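Local coordinates for protein cytochrome C-552 (Thiobacillus ferrooxidans, PDB 1H1O) that transfers electrons in the periplasm as a diheme, high-potential cytochrome c of the c4 type, at residues A[139-144]-A[172-177]; A[121-126]-A[132-137]; A[145-150]-A[154-159]. All blocks are in the same frame, centred on the assembly; numbering follows the deposited sequence.

The three contacts lie in one cytochrome c domain and surround the chain C heme from different directions. Interaction 2 supplies the histidine side of the iron, with H123 as an axial ligand. Interaction 3 holds the propionates through R156; its centre is about 16 Å from that of interaction 2, and the two do not touch, their nearest atoms being about 6 Å apart, but both contact the chain C heme. Interaction 1 shares helix 141-153 with interaction 3, and their centres are about 13 Å apart. The two pack directly, A177 CB lying 3.4 Å from I145 CG1. Interaction 1 also touches interaction 2, where I144 CD1 lies 4.1 Å from L136 O. Through Y143 it reaches toward the propionates of the other heme, chain D.

Interaction 1: residues A[139-144]-A[172-177]; sequences QRYGYI and QMKDVA. With HEM (protoporphyrin IX containing Fe), chain D.
Y141 and A177 bring the first turn of helix 141-153 against helix 170-182, with their CA atoms 5.1 Å apart and no hydrogen bond crossing between the backbones. The contact is therefore made by packing. With CG opposite the backbone N (chi1 174°), the Y141 ring reaches along the partner helix: CD1 rests 3.5 Å from A177 CB, while CE1 presents the ring edge to K174 O at 3.4 Å. Its hydroxyl lies over the root of the lysine chain, OH to K174 CB 3.6 Å. I144 closes in on the same methyl, CG2 being 3.7 Å from A177 CB.

Y143 points away from this interface, toward the propionates of the two hemes. Its OH hydrogen-bonds a propionate of the chain C heme and lies 3.0 Å from O2A of the chain D heme. A phenylalanine here would probably leave the chain C propionate without this hydroxyl partner. Outside the pair, H97 stacks on the Y141 ring, L180 further along helix 170-182 packs on I144, and helix 100-109 covers V176 and D175 through I106.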
loop_
_atom_site.group_PDB
_atom_site.type_symbol
_atom_site.label_atom_id
_atom_site.label_comp_id
_atom_site.label_asym_id
_atom_site.label_seq_id
_atom_site.Cartn_x
_atom_site.Cartn_y
_atom_site.Cartn_z
ATOM N N GLN A 139 -2.328 -6.767 -0.271
ATOM C CA GLN A 139 -1.076 -6.102 0.032
ATOM C C GLN A 139 -0.399 -6.858 1.171
ATOM O O GLN A 139 -1.061 -7.555 1.949
ATOM C CB GLN A 139 -1.329 -4.652 0.435
ATOM C CG GLN A 139 -0.062 -3.815 0.573
ATOM C CD GLN A 139 0.882 -4.024 -0.600
ATOM O OE1 GLN A 139 1.658 -4.984 -0.624
ATOM N NE2 GLN A 139 0.805 -3.140 -1.586
ATOM N N ARG A 140 0.921 -6.740 1.253
ATOM C CA ARG A 140 1.687 -7.421 2.297
ATOM C C ARG A 140 1.336 -6.870 3.670
ATOM O O ARG A 140 1.096 -5.674 3.846
ATOM C CB ARG A 140 3.191 -7.276 2.043
ATOM C CG ARG A 140 3.610 -7.663 0.632
ATOM C CD ARG A 140 5.024 -8.216 0.595
ATOM N NE ARG A 140 5.191 -9.267 1.601
ATOM C CZ ARG A 140 6.296 -9.992 1.751
ATOM N NH1 ARG A 140 7.340 -9.781 0.954
ATOM N NH2 ARG A 140 6.357 -10.920 2.701
ATOM N N TYR A 141 1.315 -7.771 4.636
ATOM C CA TYR A 141 0.979 -7.466 6.014
ATOM C C TYR A 141 1.885 -6.397 6.638
ATOM O O TYR A 141 1.415 -5.364 7.144
ATOM C CB TYR A 141 1.062 -8.770 6.791
ATOM C CG TYR A 141 0.885 -8.656 8.268
ATOM C CD1 TYR A 141 -0.366 -8.401 8.824
ATOM C CD2 TYR A 141 1.962 -8.844 9.117
ATOM C CE1 TYR A 141 -0.536 -8.340 10.205
ATOM C CE2 TYR A 141 1.808 -8.785 10.494
ATOM C CZ TYR A 141 0.560 -8.533 11.031
ATOM O OH TYR A 141 0.428 -8.464 12.393
ATOM N N GLY A 142 3.189 -6.655 6.606
ATOM C CA GLY A 142 4.130 -5.718 7.172
ATOM C C GLY A 142 4.046 -4.401 6.437
ATOM O O GLY A 142 4.116 -3.346 7.055
ATOM N N TYR A 143 3.876 -4.450 5.121
ATOM C CA TYR A 143 3.816 -3.217 4.367
ATOM C C TYR A 143 2.676 -2.326 4.821
ATOM O O TYR A 143 2.852 -1.115 4.968
ATOM C CB TYR A 143 3.664 -3.478 2.882
ATOM C CG TYR A 143 3.648 -2.194 2.102
ATOM C CD1 TYR A 143 4.822 -1.471 1.877
ATOM C CD2 TYR A 143 2.447 -1.668 1.630
ATOM C CE1 TYR A 143 4.793 -0.245 1.196
ATOM C CE2 TYR A 143 2.405 -0.454 0.954
ATOM C CZ TYR A 143 3.572 0.252 0.739
ATOM O OH TYR A 143 3.510 1.440 0.058
ATOM N N ILE A 144 1.506 -2.920 5.035
ATOM C CA ILE A 144 0.350 -2.155 5.478
ATOM C C ILE A 144 0.637 -1.513 6.835
ATOM O O ILE A 144 0.472 -0.299 7.021
ATOM C CB ILE A 144 -0.882 -3.062 5.574
ATOM C CG1 ILE A 144 -1.274 -3.509 4.170
ATOM C CG2 ILE A 144 -2.030 -2.330 6.287
ATOM C CD1 ILE A 144 -2.405 -4.466 4.134
ATOM N N GLN A 172 -4.573 -2.308 16.238
ATOM C CA GLN A 172 -5.559 -2.252 15.166
ATOM C C GLN A 172 -4.873 -2.272 13.799
ATOM O O GLN A 172 -5.391 -2.867 12.847
ATOM C CB GLN A 172 -6.421 -0.998 15.305
ATOM C CG GLN A 172 -7.258 -0.974 16.584
ATOM C CD GLN A 172 -7.806 0.413 16.914
ATOM O OE1 GLN A 172 -7.187 1.432 16.599
ATOM N NE2 GLN A 172 -8.963 0.453 17.574
ATOM N N MET A 173 -3.716 -1.618 13.695
ATOM C CA MET A 173 -2.979 -1.623 12.434
ATOM C C MET A 173 -2.739 -3.064 12.027
ATOM O O MET A 173 -2.871 -3.419 10.858
ATOM C CB MET A 173 -1.620 -0.944 12.576
ATOM C CG MET A 173 -1.663 0.559 12.692
ATOM S SD MET A 173 0.008 1.189 12.819
ATOM C CE MET A 173 -0.337 2.922 13.157
ATOM N N LYS A 174 -2.385 -3.891 13.006
ATOM C CA LYS A 174 -2.122 -5.307 12.765
ATOM C C LYS A 174 -3.392 -6.034 12.291
ATOM O O LYS A 174 -3.347 -6.875 11.394
ATOM C CB LYS A 174 -1.588 -5.958 14.041
ATOM C CG LYS A 174 -0.220 -5.447 14.481
ATOM C CD LYS A 174 0.225 -6.151 15.755
ATOM C CE LYS A 174 1.659 -5.802 16.125
ATOM N NZ LYS A 174 2.065 -6.491 17.383
ATOM N N ASP A 175 -4.525 -5.699 12.895
ATOM C CA ASP A 175 -5.772 -6.325 12.501
ATOM C C ASP A 175 -6.155 -5.951 11.101
ATOM O O ASP A 175 -6.382 -6.823 10.272
ATOM C CB ASP A 175 -6.861 -5.965 13.488
ATOM C CG ASP A 175 -6.569 -6.542 14.829
ATOM O OD1 ASP A 175 -5.618 -7.347 14.833
ATOM O OD2 ASP A 175 -7.238 -6.221 15.839
ATOM N N VAL A 176 -6.202 -4.660 10.813
ATOM C CA VAL A 176 -6.553 -4.258 9.469
ATOM C C VAL A 176 -5.545 -4.861 8.486
ATOM O O VAL A 176 -5.926 -5.304 7.410
ATOM C CB VAL A 176 -6.591 -2.733 9.343
ATOM C CG1 VAL A 176 -7.070 -2.338 7.959
ATOM C CG2 VAL A 176 -7.537 -2.175 10.385
ATOM N N ALA A 177 -4.269 -4.906 8.862
ATOM C CA ALA A 177 -3.256 -5.483 7.985
ATOM C C ALA A 177 -3.519 -6.975 7.766
ATOM O O ALA A 177 -3.498 -7.459 6.630
ATOM C CB ALA A 177 -1.848 -5.277 8.570
HETATM C CHA HEM D . 7.263 1.091 -3.067
HETATM C CHB HEM D . 7.308 1.364 -7.860
HETATM C CHC HEM D . 11.783 -0.425 -7.880
HETATM C CHD HEM D . 11.705 -0.806 -3.142
HETATM C C1A HEM D . 6.861 1.333 -4.383
HETATM C C2A HEM D . 5.596 1.910 -4.787
HETATM C C3A HEM D . 5.607 1.982 -6.148
HETATM C C4A HEM D . 6.890 1.448 -6.554
HETATM C CMA HEM D . 4.558 2.503 -7.098
HETATM C CAA HEM D . 4.497 2.342 -3.847
HETATM C CBA HEM D . 3.421 1.252 -3.642
HETATM C CGA HEM D . 2.382 1.594 -2.745
HETATM O O1A HEM D . 1.592 0.634 -2.432
HETATM O O2A HEM D . 2.218 2.735 -2.264
HETATM C C1B HEM D . 8.539 0.897 -8.275
HETATM C C2B HEM D . 8.944 0.874 -9.660
HETATM C C3B HEM D . 10.221 0.396 -9.673
HETATM C C4B HEM D . 10.564 0.099 -8.292
HETATM C CMB HEM D . 8.062 1.336 -10.805
HETATM C CAB HEM D . 11.158 0.197 -10.836
HETATM C CBB HEM D . 11.515 1.494 -11.614
HETATM C C1C HEM D . 12.155 -0.699 -6.599
HETATM C C2C HEM D . 13.436 -1.238 -6.211
HETATM C C3C HEM D . 13.394 -1.329 -4.857
HETATM C C4C HEM D . 12.117 -0.870 -4.445
HETATM C CMC HEM D . 14.524 -1.577 -7.193
HETATM C CAC HEM D . 14.475 -1.808 -3.873
HETATM C CBC HEM D . 15.819 -1.029 -3.994
HETATM C C1D HEM D . 10.481 -0.328 -2.695
HETATM C C2D HEM D . 10.121 -0.250 -1.293
HETATM C C3D HEM D . 8.895 0.305 -1.279
HETATM C C4D HEM D . 8.491 0.531 -2.666
HETATM C CMD HEM D . 11.014 -0.690 -0.157
HETATM C CAD HEM D . 8.046 0.685 -0.115
HETATM C CBD HEM D . 8.719 2.056 0.414
HETATM C CGD HEM D . 7.908 2.919 1.163
HETATM O O1D HEM D . 7.405 2.501 2.223
HETATM O O2D HEM D . 7.712 4.118 0.813
HETATM N NA HEM D . 7.636 1.057 -5.462
HETATM N NB HEM D . 9.533 0.421 -7.441
HETATM N NC HEM D . 11.352 -0.483 -5.494
HETATM N ND HEM D . 9.483 0.143 -3.507
HETATM FE FE HEM D . 9.500 0.252 -5.470
#

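Interaction 2: residues A[121-126]-A[132-137]; sequences ECHGSD and PFPRLA. With HEM (protoporphyrin IX containing Fe), chain C.
H123 binds the heme iron through NE2 at 2.1 Å and turns its other ring nitrogen to P134. The bond from ND1 to P134 O is 2.8 Å long and lies in the imidazole plane as well as in the carbonyl plane, with an N-H...O angle of 156°. Together with the iron bond it fixes the rotation of the ring; it also puts the proton on ND1, and would be expected to enrich NE2 in electron density. M161 provides the other iron ligand. P134 also supports the ring with its own side chain, CG standing 3.6 Å from H123 CE1. In L136, chi1 of -63° sets CG beside the backbone N and chi2 of 180° then parts the methyls, CD1 to a face of the imidazole, CD2 to heme CBA at 3.5 Å.

This is the CXXCH heme-attachment motif of c-type cytochromes, in which C122 is the second cysteine, predicted to be joined covalently to the heme. Its CB meets F133 CD2 at 3.6 Å, its sulfur sits obliquely to the phenyl ring, and its carbonyl O lies 3.3 Å from F133 CB. Beyond the histidine the chain turns at G124 with positive phi. D126 O then approaches A137 CB at 3.3 Å. The loop that presents P134 O is held in turn by R135, whose NE bonds A137 O at 2.6 Å and whose backbone N bonds Q38, while L180 of helix 170-182 packs on L136.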
loop_
_atom_site.group_PDB
_atom_site.type_symbol
_atom_site.label_atom_id
_atom_site.label_comp_id
_atom_site.label_asym_id
_atom_site.label_seq_id
_atom_site.Cartn_x
_atom_site.Cartn_y
_atom_site.Cartn_z
ATOM N N GLU A 121 -14.977 3.089 2.806
ATOM C CA GLU A 121 -15.558 4.242 2.138
ATOM C C GLU A 121 -14.619 4.777 1.078
ATOM O O GLU A 121 -15.042 5.385 0.106
ATOM C CB GLU A 121 -15.873 5.337 3.145
ATOM C CG GLU A 121 -16.815 4.868 4.223
ATOM C CD GLU A 121 -17.398 6.018 5.020
ATOM O OE1 GLU A 121 -17.913 5.741 6.115
ATOM O OE2 GLU A 121 -17.345 7.179 4.547
ATOM N N CYS A 122 -13.327 4.562 1.255
ATOM C CA CYS A 122 -12.405 5.037 0.244
ATOM C C CYS A 122 -11.674 3.931 -0.471
ATOM O O CYS A 122 -11.419 4.037 -1.661
ATOM C CB CYS A 122 -11.417 5.995 0.855
ATOM S SG CYS A 122 -12.239 7.495 1.416
ATOM N N HIS A 123 -11.355 2.872 0.261
ATOM C CA HIS A 123 -10.628 1.734 -0.286
ATOM C C HIS A 123 -11.531 0.673 -0.883
ATOM O O HIS A 123 -11.070 -0.401 -1.281
ATOM C CB HIS A 123 -9.745 1.129 0.805
ATOM C CG HIS A 123 -8.565 1.984 1.135
ATOM N ND1 HIS A 123 -7.485 2.109 0.287
ATOM C CD2 HIS A 123 -8.348 2.849 2.153
ATOM C CE1 HIS A 123 -6.659 3.020 0.763
ATOM N NE2 HIS A 123 -7.160 3.483 1.893
ATOM N N GLY A 124 -12.822 0.983 -0.923
ATOM C CA GLY A 124 -13.788 0.077 -1.493
ATOM C C GLY A 124 -14.268 -1.006 -0.567
ATOM O O GLY A 124 -13.626 -1.327 0.435
ATOM N N SER A 125 -15.409 -1.573 -0.937
ATOM C CA SER A 125 -16.062 -2.635 -0.191
ATOM C C SER A 125 -15.148 -3.713 0.367
ATOM O O SER A 125 -15.412 -4.255 1.437
ATOM C CB SER A 125 -17.115 -3.295 -1.074
ATOM O OG SER A 125 -17.310 -4.633 -0.662
ATOM N N ASP A 126 -14.091 -4.050 -0.363
ATOM C CA ASP A 126 -13.171 -5.084 0.096
ATOM C C ASP A 126 -11.706 -4.738 -0.190
ATOM O O ASP A 126 -10.922 -5.591 -0.600
ATOM C CB ASP A 126 -13.531 -6.430 -0.551
ATOM C CG ASP A 126 -12.786 -7.611 0.083
ATOM O OD1 ASP A 126 -11.552 -7.728 -0.120
ATOM O OD2 ASP A 126 -13.436 -8.423 0.785
ATOM N N PRO A 132 -6.898 6.962 -7.419
ATOM C CA PRO A 132 -5.945 7.483 -6.441
ATOM C C PRO A 132 -6.082 6.815 -5.075
ATOM O O PRO A 132 -5.216 6.981 -4.210
ATOM C CB PRO A 132 -6.263 8.970 -6.428
ATOM C CG PRO A 132 -7.759 8.959 -6.557
ATOM C CD PRO A 132 -8.027 7.895 -7.603
ATOM N N PHE A 133 -7.169 6.071 -4.880
ATOM C CA PHE A 133 -7.374 5.348 -3.626
ATOM C C PHE A 133 -6.842 3.957 -3.919
ATOM O O PHE A 133 -7.451 3.198 -4.664
ATOM C CB PHE A 133 -8.857 5.294 -3.248
ATOM C CG PHE A 133 -9.461 6.646 -3.010
ATOM C CD1 PHE A 133 -10.113 7.323 -4.037
ATOM C CD2 PHE A 133 -9.321 7.273 -1.775
ATOM C CE1 PHE A 133 -10.617 8.612 -3.840
ATOM C CE2 PHE A 133 -9.813 8.554 -1.562
ATOM C CZ PHE A 133 -10.465 9.229 -2.598
ATOM N N PRO A 134 -5.683 3.609 -3.336
ATOM C CA PRO A 134 -5.020 2.322 -3.524
ATOM C C PRO A 134 -5.728 1.076 -3.063
ATOM O O PRO A 134 -6.479 1.074 -2.084
ATOM C CB PRO A 134 -3.687 2.513 -2.794
ATOM C CG PRO A 134 -4.082 3.325 -1.671
ATOM C CD PRO A 134 -4.969 4.387 -2.318
ATOM N N ARG A 135 -5.467 0.005 -3.801
ATOM C CA ARG A 135 -6.005 -1.293 -3.468
ATOM C C ARG A 135 -5.190 -1.665 -2.246
ATOM O O ARG A 135 -3.998 -1.368 -2.180
ATOM C CB ARG A 135 -5.715 -2.285 -4.586
ATOM C CG ARG A 135 -6.000 -3.714 -4.204
ATOM C CD ARG A 135 -5.365 -4.676 -5.180
ATOM N NE ARG A 135 -5.756 -6.058 -4.908
ATOM C CZ ARG A 135 -6.745 -6.689 -5.535
ATOM N NH1 ARG A 135 -7.448 -6.062 -6.475
ATOM N NH2 ARG A 135 -7.022 -7.948 -5.231
ATOM N N LEU A 136 -5.828 -2.285 -1.269
ATOM C CA LEU A 136 -5.121 -2.712 -0.082
ATOM C C LEU A 136 -5.285 -4.221 -0.006
ATOM O O LEU A 136 -4.514 -4.913 0.662
ATOM C CB LEU A 136 -5.717 -2.044 1.157
ATOM C CG LEU A 136 -5.582 -0.522 1.145
ATOM C CD1 LEU A 136 -6.204 0.056 2.399
ATOM C CD2 LEU A 136 -4.110 -0.151 1.062
ATOM N N ALA A 137 -6.309 -4.721 -0.686
ATOM C CA ALA A 137 -6.590 -6.152 -0.709
ATOM C C ALA A 137 -5.417 -6.935 -1.319
ATOM O O ALA A 137 -5.066 -6.742 -2.480
ATOM C CB ALA A 137 -7.851 -6.406 -1.507
HETATM C CHA HEM C . -3.546 4.838 1.391
HETATM C CHB HEM C . -4.999 2.210 5.120
HETATM C CHC HEM C . -9.015 4.865 5.330
HETATM C CHD HEM C . -7.575 7.428 1.592
HETATM C C1A HEM C . -3.581 3.873 2.399
HETATM C C2A HEM C . -2.533 2.912 2.664
HETATM C C3A HEM C . -2.932 2.155 3.709
HETATM C C4A HEM C . -4.241 2.683 4.085
HETATM C CMA HEM C . -2.230 1.019 4.393
HETATM C CAA HEM C . -1.259 2.821 1.899
HETATM C CBA HEM C . -1.369 1.981 0.635
HETATM C CGA HEM C . -0.158 1.731 0.005
HETATM O O1A HEM C . -0.215 0.899 -0.947
HETATM O O2A HEM C . 0.907 2.277 0.311
HETATM C C1B HEM C . -6.227 2.723 5.494
HETATM C C2B HEM C . -6.974 2.226 6.619
HETATM C C3B HEM C . -8.087 3.003 6.689
HETATM C C4B HEM C . -8.034 3.927 5.595
HETATM C CMB HEM C . -6.510 1.090 7.502
HETATM C CAB HEM C . -9.200 2.998 7.675
HETATM C CBB HEM C . -8.727 3.082 9.160
HETATM C C1C HEM C . -8.992 5.779 4.333
HETATM C C2C HEM C . -10.022 6.757 4.083
HETATM C C3C HEM C . -9.574 7.482 3.030
HETATM C C4C HEM C . -8.325 6.941 2.637
HETATM C CMC HEM C . -11.290 6.868 4.909
HETATM C CAC HEM C . -10.207 8.697 2.314
HETATM C CBC HEM C . -10.609 9.850 3.288
HETATM C C1D HEM C . -6.342 6.951 1.192
HETATM C C2D HEM C . -5.575 7.516 0.089
HETATM C C3D HEM C . -4.451 6.801 0.043
HETATM C C4D HEM C . -4.529 5.779 1.114
HETATM C CMD HEM C . -6.023 8.673 -0.752
HETATM C CAD HEM C . -3.268 6.946 -0.882
HETATM C CBD HEM C . -2.356 8.158 -0.394
HETATM C CGD HEM C . -1.447 8.608 -1.381
HETATM O O1D HEM C . -1.871 9.241 -2.412
HETATM O O2D HEM C . -0.212 8.397 -1.253
HETATM N NA HEM C . -4.609 3.727 3.262
HETATM N NB HEM C . -6.882 3.771 4.870
HETATM N NC HEM C . -7.954 5.903 3.425
HETATM N ND HEM C . -5.685 5.894 1.798
HETATM FE FE HEM C . -6.304 4.817 3.330
#

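Interaction 3: residues A[145-150]-A[154-159]; sequences IQQLTY and GTRVNT. With HEM (protoporphyrin IX containing Fe), chain C.
Y150 and G154 meet where helix 141-153 ends, G154 being the glycine whose positive phi takes the chain out of the helix and into the loop that reaches the heme propionates. At these backbone angles a side chain would run into the carbonyl oxygen of the preceding residue. One carbonyl gathers the turn: Y150 O accepts G154 N at 2.8 Å and R156 N at 3.1 Å, the two donors arriving from opposite faces of its plane. The second bond is nearly straight, with an N-H...O angle of 176°.

With its backbone pinned in this way, R156 packs CB against Y150 CB at 3.5 Å and sends its chain out fully extended, CG anti to the backbone N (chi1 178°). The guanidinium thereby bridges both propionates of the chain C heme: NH1 bonds O2A at 2.9 Å and NH2 bonds O2D at 2.7 Å. One positive group thus faces both carboxylates. Y42 OH hydrogen-bonds NH2, and R55, also positive, stands close to NH1 near the propionates. The Q147 side chain crosses the arginine obliquely, its CG 3.8 Å from heme O2A. T155 OG1 comes 3.1 Å from Y150 CD2, while the phenol OH of Y150 bonds the backbone N of N59. Further along, N158 caps helix 159-165, its OD1 accepting from the backbone N of the iron ligand M161, and its ND2 stands 3.5 Å from heme CBD.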
loop_
_atom_site.group_PDB
_atom_site.type_symbol
_atom_site.label_atom_id
_atom_site.label_comp_id
_atom_site.label_asym_id
_atom_site.label_seq_id
_atom_site.Cartn_x
_atom_site.Cartn_y
_atom_site.Cartn_z
ATOM N N ILE A 145 1.090 -2.333 7.774
ATOM C CA ILE A 145 1.423 -1.856 9.115
ATOM C C ILE A 145 2.451 -0.739 9.029
ATOM O O ILE A 145 2.350 0.272 9.725
ATOM C CB ILE A 145 2.012 -2.981 9.967
ATOM C CG1 ILE A 145 0.969 -4.092 10.124
ATOM C CG2 ILE A 145 2.479 -2.424 11.320
ATOM C CD1 ILE A 145 1.445 -5.273 10.930
ATOM N N GLN A 146 3.437 -0.919 8.163
ATOM C CA GLN A 146 4.483 0.085 8.007
ATOM C C GLN A 146 3.925 1.398 7.490
ATOM O O GLN A 146 4.320 2.471 7.930
ATOM C CB GLN A 146 5.565 -0.401 7.047
ATOM C CG GLN A 146 6.688 0.615 6.874
ATOM C CD GLN A 146 7.304 0.998 8.215
ATOM O OE1 GLN A 146 6.895 1.974 8.861
ATOM N NE2 GLN A 146 8.280 0.215 8.651
ATOM N N GLN A 147 3.019 1.322 6.530
ATOM C CA GLN A 147 2.458 2.545 5.996
ATOM C C GLN A 147 1.530 3.206 7.026
ATOM O O GLN A 147 1.517 4.415 7.154
ATOM C CB GLN A 147 1.747 2.257 4.682
ATOM C CG GLN A 147 2.690 1.634 3.655
ATOM C CD GLN A 147 3.952 2.453 3.494
ATOM O OE1 GLN A 147 5.072 1.916 3.475
ATOM N NE2 GLN A 147 3.785 3.762 3.384
ATOM N N LEU A 148 0.773 2.415 7.775
ATOM C CA LEU A 148 -0.097 2.997 8.770
ATOM C C LEU A 148 0.776 3.689 9.817
ATOM O O LEU A 148 0.421 4.732 10.353
ATOM C CB LEU A 148 -0.981 1.915 9.395
ATOM C CG LEU A 148 -2.073 1.466 8.423
ATOM C CD1 LEU A 148 -2.897 0.347 9.049
ATOM C CD2 LEU A 148 -2.949 2.678 8.059
ATOM N N THR A 149 1.939 3.110 10.085
ATOM C CA THR A 149 2.861 3.693 11.045
ATOM C C THR A 149 3.360 5.040 10.505
ATOM O O THR A 149 3.407 6.039 11.230
ATOM C CB THR A 149 4.044 2.756 11.271
ATOM O OG1 THR A 149 3.547 1.496 11.731
ATOM C CG2 THR A 149 5.005 3.329 12.320
ATOM N N TYR A 150 3.724 5.060 9.225
ATOM C CA TYR A 150 4.220 6.277 8.573
ATOM C C TYR A 150 3.138 7.365 8.537
ATOM O O TYR A 150 3.428 8.551 8.676
ATOM C CB TYR A 150 4.658 5.964 7.140
ATOM C CG TYR A 150 5.978 5.226 6.980
ATOM C CD1 TYR A 150 6.175 4.379 5.895
ATOM C CD2 TYR A 150 7.048 5.423 7.861
ATOM C CE1 TYR A 150 7.383 3.747 5.676
ATOM C CE2 TYR A 150 8.281 4.788 7.653
ATOM C CZ TYR A 150 8.439 3.949 6.550
ATOM O OH TYR A 150 9.623 3.290 6.283
ATOM N N GLY A 154 3.286 10.613 10.507
ATOM C CA GLY A 154 3.309 11.860 9.763
ATOM C C GLY A 154 4.525 11.849 8.842
ATOM O O GLY A 154 4.757 12.788 8.077
ATOM N N THR A 155 5.313 10.776 8.892
ATOM C CA THR A 155 6.493 10.716 8.040
ATOM C C THR A 155 6.099 10.475 6.578
ATOM O O THR A 155 6.832 10.847 5.654
ATOM C CB THR A 155 7.509 9.678 8.580
ATOM O OG1 THR A 155 6.871 8.411 8.779
ATOM C CG2 THR A 155 8.047 10.160 9.927
ATOM N N ARG A 156 4.950 9.839 6.365
ATOM C CA ARG A 156 4.444 9.701 5.017
ATOM C C ARG A 156 3.336 10.744 5.052
ATOM O O ARG A 156 2.328 10.576 5.748
ATOM C CB ARG A 156 3.858 8.324 4.723
ATOM C CG ARG A 156 3.297 8.294 3.306
ATOM C CD ARG A 156 2.838 6.925 2.869
ATOM N NE ARG A 156 2.050 7.027 1.650
ATOM C CZ ARG A 156 1.552 5.991 0.991
ATOM N NH1 ARG A 156 1.775 4.758 1.428
ATOM N NH2 ARG A 156 0.801 6.194 -0.087
ATOM N N VAL A 157 3.544 11.836 4.325
ATOM C CA VAL A 157 2.601 12.937 4.316
ATOM C C VAL A 157 1.459 12.797 3.327
ATOM O O VAL A 157 1.655 12.702 2.110
ATOM C CB VAL A 157 3.324 14.272 4.037
ATOM C CG1 VAL A 157 2.321 15.401 3.982
ATOM C CG2 VAL A 157 4.351 14.551 5.117
ATOM N N ASN A 158 0.255 12.798 3.875
ATOM C CA ASN A 158 -0.972 12.714 3.102
ATOM C C ASN A 158 -2.074 13.189 4.034
ATOM O O ASN A 158 -2.356 12.571 5.056
ATOM C CB ASN A 158 -1.240 11.282 2.644
ATOM C CG ASN A 158 -2.564 11.150 1.917
ATOM O OD1 ASN A 158 -3.580 10.773 2.512
ATOM N ND2 ASN A 158 -2.566 11.480 0.625
ATOM N N THR A 159 -2.673 14.315 3.681
ATOM C CA THR A 159 -3.723 14.897 4.497
ATOM C C THR A 159 -4.775 13.860 4.878
ATOM O O THR A 159 -5.107 13.709 6.053
ATOM C CB THR A 159 -4.395 16.070 3.759
ATOM O OG1 THR A 159 -3.426 17.098 3.531
ATOM C CG2 THR A 159 -5.540 16.638 4.592
HETATM C CHA HEM C . -3.546 4.838 1.391
HETATM C CHB HEM C . -4.999 2.210 5.120
HETATM C CHC HEM C . -9.015 4.865 5.330
HETATM C CHD HEM C . -7.575 7.428 1.592
HETATM C C1A HEM C . -3.581 3.873 2.399
HETATM C C2A HEM C . -2.533 2.912 2.664
HETATM C C3A HEM C . -2.932 2.155 3.709
HETATM C C4A HEM C . -4.241 2.683 4.085
HETATM C CMA HEM C . -2.230 1.019 4.393
HETATM C CAA HEM C . -1.259 2.821 1.899
HETATM C CBA HEM C . -1.369 1.981 0.635
HETATM C CGA HEM C . -0.158 1.731 0.005
HETATM O O1A HEM C . -0.215 0.899 -0.947
HETATM O O2A HEM C . 0.907 2.277 0.311
HETATM C C1B HEM C . -6.227 2.723 5.494
HETATM C C2B HEM C . -6.974 2.226 6.619
HETATM C C3B HEM C . -8.087 3.003 6.689
HETATM C C4B HEM C . -8.034 3.927 5.595
HETATM C CMB HEM C . -6.510 1.090 7.502
HETATM C CAB HEM C . -9.200 2.998 7.675
HETATM C CBB HEM C . -8.727 3.082 9.160
HETATM C C1C HEM C . -8.992 5.779 4.333
HETATM C C2C HEM C . -10.022 6.757 4.083
HETATM C C3C HEM C . -9.574 7.482 3.030
HETATM C C4C HEM C . -8.325 6.941 2.637
HETATM C CMC HEM C . -11.290 6.868 4.909
HETATM C CAC HEM C . -10.207 8.697 2.314
HETATM C CBC HEM C . -10.609 9.850 3.288
HETATM C C1D HEM C . -6.342 6.951 1.192
HETATM C C2D HEM C . -5.575 7.516 0.089
HETATM C C3D HEM C . -4.451 6.801 0.043
HETATM C C4D HEM C . -4.529 5.779 1.114
HETATM C CMD HEM C . -6.023 8.673 -0.752
HETATM C CAD HEM C . -3.268 6.946 -0.882
HETATM C CBD HEM C . -2.356 8.158 -0.394
HETATM C CGD HEM C . -1.447 8.608 -1.381
HETATM O O1D HEM C . -1.871 9.241 -2.412
HETATM O O2D HEM C . -0.212 8.397 -1.253
HETATM N NA HEM C . -4.609 3.727 3.262
HETATM N NB HEM C . -6.882 3.771 4.870
HETATM N NC HEM C . -7.954 5.903 3.425
HETATM N ND HEM C . -5.685 5.894 1.798
HETATM FE FE HEM C . -6.304 4.817 3.330
#